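Local coordinates for ethanolamine utilization protein EutL (PDB 4TME), which forms part of the shell of the ethanolamine-utilization microcompartment and binds ethanolamine, which probably controls opening of its pore, at residues V60-R66 with E82-A88. Sequence-based numbering, arbitrary orientation.
Sequences VDVVYAR and EVIGILA. With ETA (ethanolamine), chain K.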
ATOM      1  N   VAL C  60      11.329  -7.270 -27.492  1.00 24.53           N
ATOM      2  CA  VAL C  60      11.284  -6.606 -26.194  1.00 24.67           C
ATOM      3  C   VAL C  60      10.949  -7.605 -25.090  1.00 24.24           C
ATOM      4  O   VAL C  60      10.254  -8.602 -25.316  1.00 26.12           O
ATOM      5  CB  VAL C  60      10.241  -5.469 -26.130  1.00 25.17           C
ATOM      6  CG1 VAL C  60      10.640  -4.340 -27.061  1.00 25.57           C
ATOM      7  CG2 VAL C  60       8.852  -5.980 -26.466  1.00 24.26           C
ATOM      8  N   ASP C  61      11.450  -7.301 -23.901  1.00 23.44           N
ATOM      9  CA  ASP C  61      11.143  -8.045 -22.673  1.00 23.56           C
ATOM     10  C   ASP C  61      10.440  -7.116 -21.699  1.00 21.75           C
ATOM     11  O   ASP C  61      10.769  -5.935 -21.633  1.00 22.89           O
ATOM     12  CB  ASP C  61      12.415  -8.564 -21.997  1.00 27.72           C
ATOM     13  CG  ASP C  61      13.186  -9.565 -22.834  1.00 33.43           C
ATOM     14  OD1 ASP C  61      12.579 -10.507 -23.374  1.00 32.57           O
ATOM     15  OD2 ASP C  61      14.421  -9.412 -22.928  1.00 37.76           O
ATOM     16  N   VAL C  62       9.491  -7.627 -20.900  1.00 22.94           N
ATOM     17  CA  VAL C  62       8.961  -6.815 -19.804  1.00 23.36           C
ATOM     18  C   VAL C  62       9.921  -6.923 -18.641  1.00 24.67           C
ATOM     19  O   VAL C  62      10.121  -8.025 -18.119  1.00 25.37           O
ATOM     20  CB  VAL C  62       7.568  -7.275 -19.390  1.00 23.28           C
ATOM     21  CG1 VAL C  62       7.032  -6.430 -18.215  1.00 24.10           C
ATOM     22  CG2 VAL C  62       6.643  -7.217 -20.606  1.00 23.03           C
ATOM     23  N   VAL C  63      10.526  -5.804 -18.247  1.00 22.62           N
ATOM     24  CA  VAL C  63      11.550  -5.843 -17.202  1.00 23.40           C
ATOM     25  C   VAL C  63      11.076  -5.187 -15.923  1.00 23.79           C
ATOM     26  O   VAL C  63      11.737  -5.303 -14.878  1.00 25.63           O
ATOM     27  CB  VAL C  63      12.865  -5.177 -17.666  1.00 24.08           C
ATOM     28  CG1 VAL C  63      13.430  -5.958 -18.849  1.00 25.22           C
ATOM     29  CG2 VAL C  63      12.676  -3.700 -17.998  1.00 24.86           C
ATOM     30  N   TYR C  64       9.929  -4.522 -15.990  1.00 22.39           N
ATOM     31  CA  TYR C  64       9.363  -3.858 -14.819  1.00 23.33           C
ATOM     32  C   TYR C  64       7.865  -3.717 -14.999  1.00 23.30           C
ATOM     33  O   TYR C  64       7.384  -3.326 -16.068  1.00 24.06           O
ATOM     34  CB  TYR C  64      10.028  -2.486 -14.618  1.00 24.04           C
ATOM     35  CG  TYR C  64       9.899  -1.943 -13.199  1.00 22.66           C
ATOM     36  CD1 TYR C  64       8.769  -1.256 -12.809  1.00 22.11           C
ATOM     37  CD2 TYR C  64      10.911  -2.133 -12.274  1.00 24.15           C
ATOM     38  CE1 TYR C  64       8.641  -0.754 -11.491  1.00 22.20           C
ATOM     39  CE2 TYR C  64      10.801  -1.640 -10.987  1.00 24.44           C
ATOM     40  CZ  TYR C  64       9.656  -0.949 -10.606  1.00 23.75           C
ATOM     41  OH  TYR C  64       9.552  -0.484  -9.294  1.00 23.54           O
ATOM     42  N   ALA C  65       7.094  -4.051 -13.960  1.00 22.48           N
ATOM     43  CA  ALA C  65       5.646  -4.014 -14.057  1.00 22.48           C
ATOM     44  C   ALA C  65       5.042  -3.964 -12.669  1.00 21.41           C
ATOM     45  O   ALA C  65       5.034  -4.985 -11.963  1.00 23.11           O
ATOM     46  CB  ALA C  65       5.123  -5.257 -14.813  1.00 24.25           C
ATOM     47  N   ARG C  66       4.581  -2.792 -12.257  1.00 19.93           N
ATOM     48  CA  ARG C  66       4.055  -2.617 -10.897  1.00 19.48           C
ATOM     49  C   ARG C  66       2.804  -1.757 -10.870  1.00 19.42           C
ATOM     50  O   ARG C  66       2.676  -0.806 -11.653  1.00 19.58           O
ATOM     51  CB  ARG C  66       5.096  -1.970  -9.977  1.00 20.48           C
ATOM     52  CG  ARG C  66       6.369  -2.769  -9.679  1.00 22.69           C
ATOM     53  CD  ARG C  66       6.109  -3.973  -8.787  1.00 25.91           C
ATOM     54  NE  ARG C  66       5.364  -3.628  -7.557  1.00 27.18           N
ATOM     55  CZ  ARG C  66       5.872  -3.013  -6.487  1.00 29.05           C
ATOM     56  NH1 ARG C  66       7.148  -2.663  -6.439  1.00 29.77           N
ATOM     57  NH2 ARG C  66       5.094  -2.754  -5.431  1.00 28.52           N
ATOM     58  N   GLU C  82      -2.563   3.789 -12.309  1.00 20.73           N
ATOM     59  CA  GLU C  82      -2.337   2.707 -11.375  1.00 21.91           C
ATOM     60  C   GLU C  82      -1.372   1.647 -11.860  1.00 21.44           C
ATOM     61  O   GLU C  82      -1.328   0.547 -11.318  1.00 20.01           O
ATOM     62  CB  GLU C  82      -3.670   2.056 -10.994  1.00 22.44           C
ATOM     63  CG  GLU C  82      -4.376   1.347 -12.122  1.00 22.25           C
ATOM     64  CD  GLU C  82      -5.696   0.695 -11.699  1.00 23.09           C
ATOM     65  OE1 GLU C  82      -6.399   1.251 -10.814  1.00 24.25           O
ATOM     66  OE2 GLU C  82      -6.036  -0.378 -12.277  1.00 22.77           O
ATOM     67  N   VAL C  83      -0.552   1.967 -12.854  1.00 21.50           N
ATOM     68  CA  VAL C  83       0.441   1.013 -13.314  1.00 21.00           C
ATOM     69  C   VAL C  83       1.606   1.712 -14.016  1.00 21.98           C
ATOM     70  O   VAL C  83       1.405   2.721 -14.703  1.00 21.49           O
ATOM     71  CB  VAL C  83      -0.190  -0.028 -14.284  1.00 19.70           C
ATOM     72  CG1 VAL C  83      -0.740   0.634 -15.556  1.00 20.21           C
ATOM     73  CG2 VAL C  83       0.775  -1.142 -14.641  1.00 21.10           C
ATOM     74  N   ILE C  84       2.803   1.171 -13.813  1.00 19.66           N
ATOM     75  CA  ILE C  84       3.964   1.530 -14.627  1.00 20.38           C
ATOM     76  C   ILE C  84       4.521   0.244 -15.225  1.00 20.53           C
ATOM     77  O   ILE C  84       4.690  -0.785 -14.541  1.00 21.17           O
ATOM     78  CB  ILE C  84       5.063   2.291 -13.838  1.00 22.33           C
ATOM     79  CG1 ILE C  84       6.199   2.656 -14.832  1.00 26.88           C
ATOM     80  CG2 ILE C  84       5.520   1.481 -12.605  1.00 22.57           C
ATOM     81  CD1 ILE C  84       7.123   3.703 -14.377  1.00 27.62           C
ATOM     82  N   GLY C  85       4.749   0.276 -16.538  1.00 20.23           N
ATOM     83  CA  GLY C  85       5.333  -0.841 -17.242  1.00 21.40           C
ATOM     84  C   GLY C  85       6.610  -0.395 -17.940  1.00 21.38           C
ATOM     85  O   GLY C  85       6.676   0.737 -18.433  1.00 21.67           O
ATOM     86  N   ILE C  86       7.631  -1.252 -17.946  1.00 20.39           N
ATOM     87  CA  ILE C  86       8.865  -0.962 -18.666  1.00 20.24           C
ATOM     88  C   ILE C  86       9.239  -2.118 -19.568  1.00 21.86           C
ATOM     89  O   ILE C  86       9.403  -3.264 -19.122  1.00 22.01           O
ATOM     90  CB  ILE C  86      10.054  -0.661 -17.708  1.00 22.63           C
ATOM     91  CG1 ILE C  86       9.698   0.505 -16.792  1.00 23.32           C
ATOM     92  CG2 ILE C  86      11.336  -0.301 -18.526  1.00 23.73           C
ATOM     93  CD1 ILE C  86      10.777   0.905 -15.785  1.00 24.35           C
ATOM     94  N   LEU C  87       9.335  -1.805 -20.856  1.00 21.82           N
ATOM     95  CA  LEU C  87       9.848  -2.714 -21.869  1.00 23.50           C
ATOM     96  C   LEU C  87      11.326  -2.443 -22.083  1.00 24.36           C
ATOM     97  O   LEU C  87      11.755  -1.294 -22.009  1.00 24.66           O
ATOM     98  CB  LEU C  87       9.116  -2.518 -23.204  1.00 23.13           C
ATOM     99  CG  LEU C  87       7.630  -2.863 -23.227  1.00 22.56           C
ATOM    100  CD1 LEU C  87       7.065  -2.398 -24.576  1.00 22.81           C
ATOM    101  CD2 LEU C  87       7.440  -4.352 -23.073  1.00 22.37           C
ATOM    102  N   ALA C  88      12.105  -3.485 -22.335  1.00 24.59           N
ATOM    103  CA  ALA C  88      13.514  -3.303 -22.687  1.00 24.92           C
ATOM    104  C   ALA C  88      13.824  -4.062 -23.976  1.00 25.05           C
ATOM    105  O   ALA C  88      13.314  -5.148 -24.226  1.00 25.15           O
ATOM    106  CB  ALA C  88      14.433  -3.763 -21.564  1.00 26.06           C
TER
HETATM  107  CA  ETA K 302      -7.943  -3.398 -11.245  1.00 26.56           C
HETATM  108  N   ETA K 302      -6.917  -2.655 -10.543  1.00 24.71           N
HETATM  109  C   ETA K 302      -8.885  -2.454 -11.979  1.00 29.63           C
HETATM  110  O   ETA K 302      -8.212  -1.597 -12.864  1.00 30.02           O
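D61-R66 and V83-A88 pair as antiparallel strands at 179°, their axes 4.6 Å apart, at one border of the four-stranded sheet of a BMC domain. A classic beta bulge interrupts the register: V63 and Y64 both face I86, whose O accepts a near-straight bond from V63 N (2.9 Å, N-H...O 164°) and a weak one from Y64 N. Regular pairing resumes on either side, D61 with A88 and R66 with I84. At the bulge V63 CG1 packs on A88 CB at 3.6 Å and its CG2 chiefly on I86 CG2. Y64 CB presses on I86 CB, also at 3.6 Å. With CG anti to the backbone N (chi1 -159°), the Y64 ring extends along the sheet until its CE1 edge meets I84 CG2 at 4.0 Å; its OH is hydrogen-bonded to P178 O of a second subunit, whose P154 and M158 pack on I84 and I86. On the face opposite Y64, L87 CD2 touches V62 CG2, and V60 CG2 at the strand's start. R66 NH2 forms a salt bridge with E181 OE2. Just before V83, E82 OE1 is bonded to A72 N, and OE2, also bonded to D44 N, accepts from both ends of the ethanolamine, 3.0 Å from ETA N and 2.6 Å from ETA O.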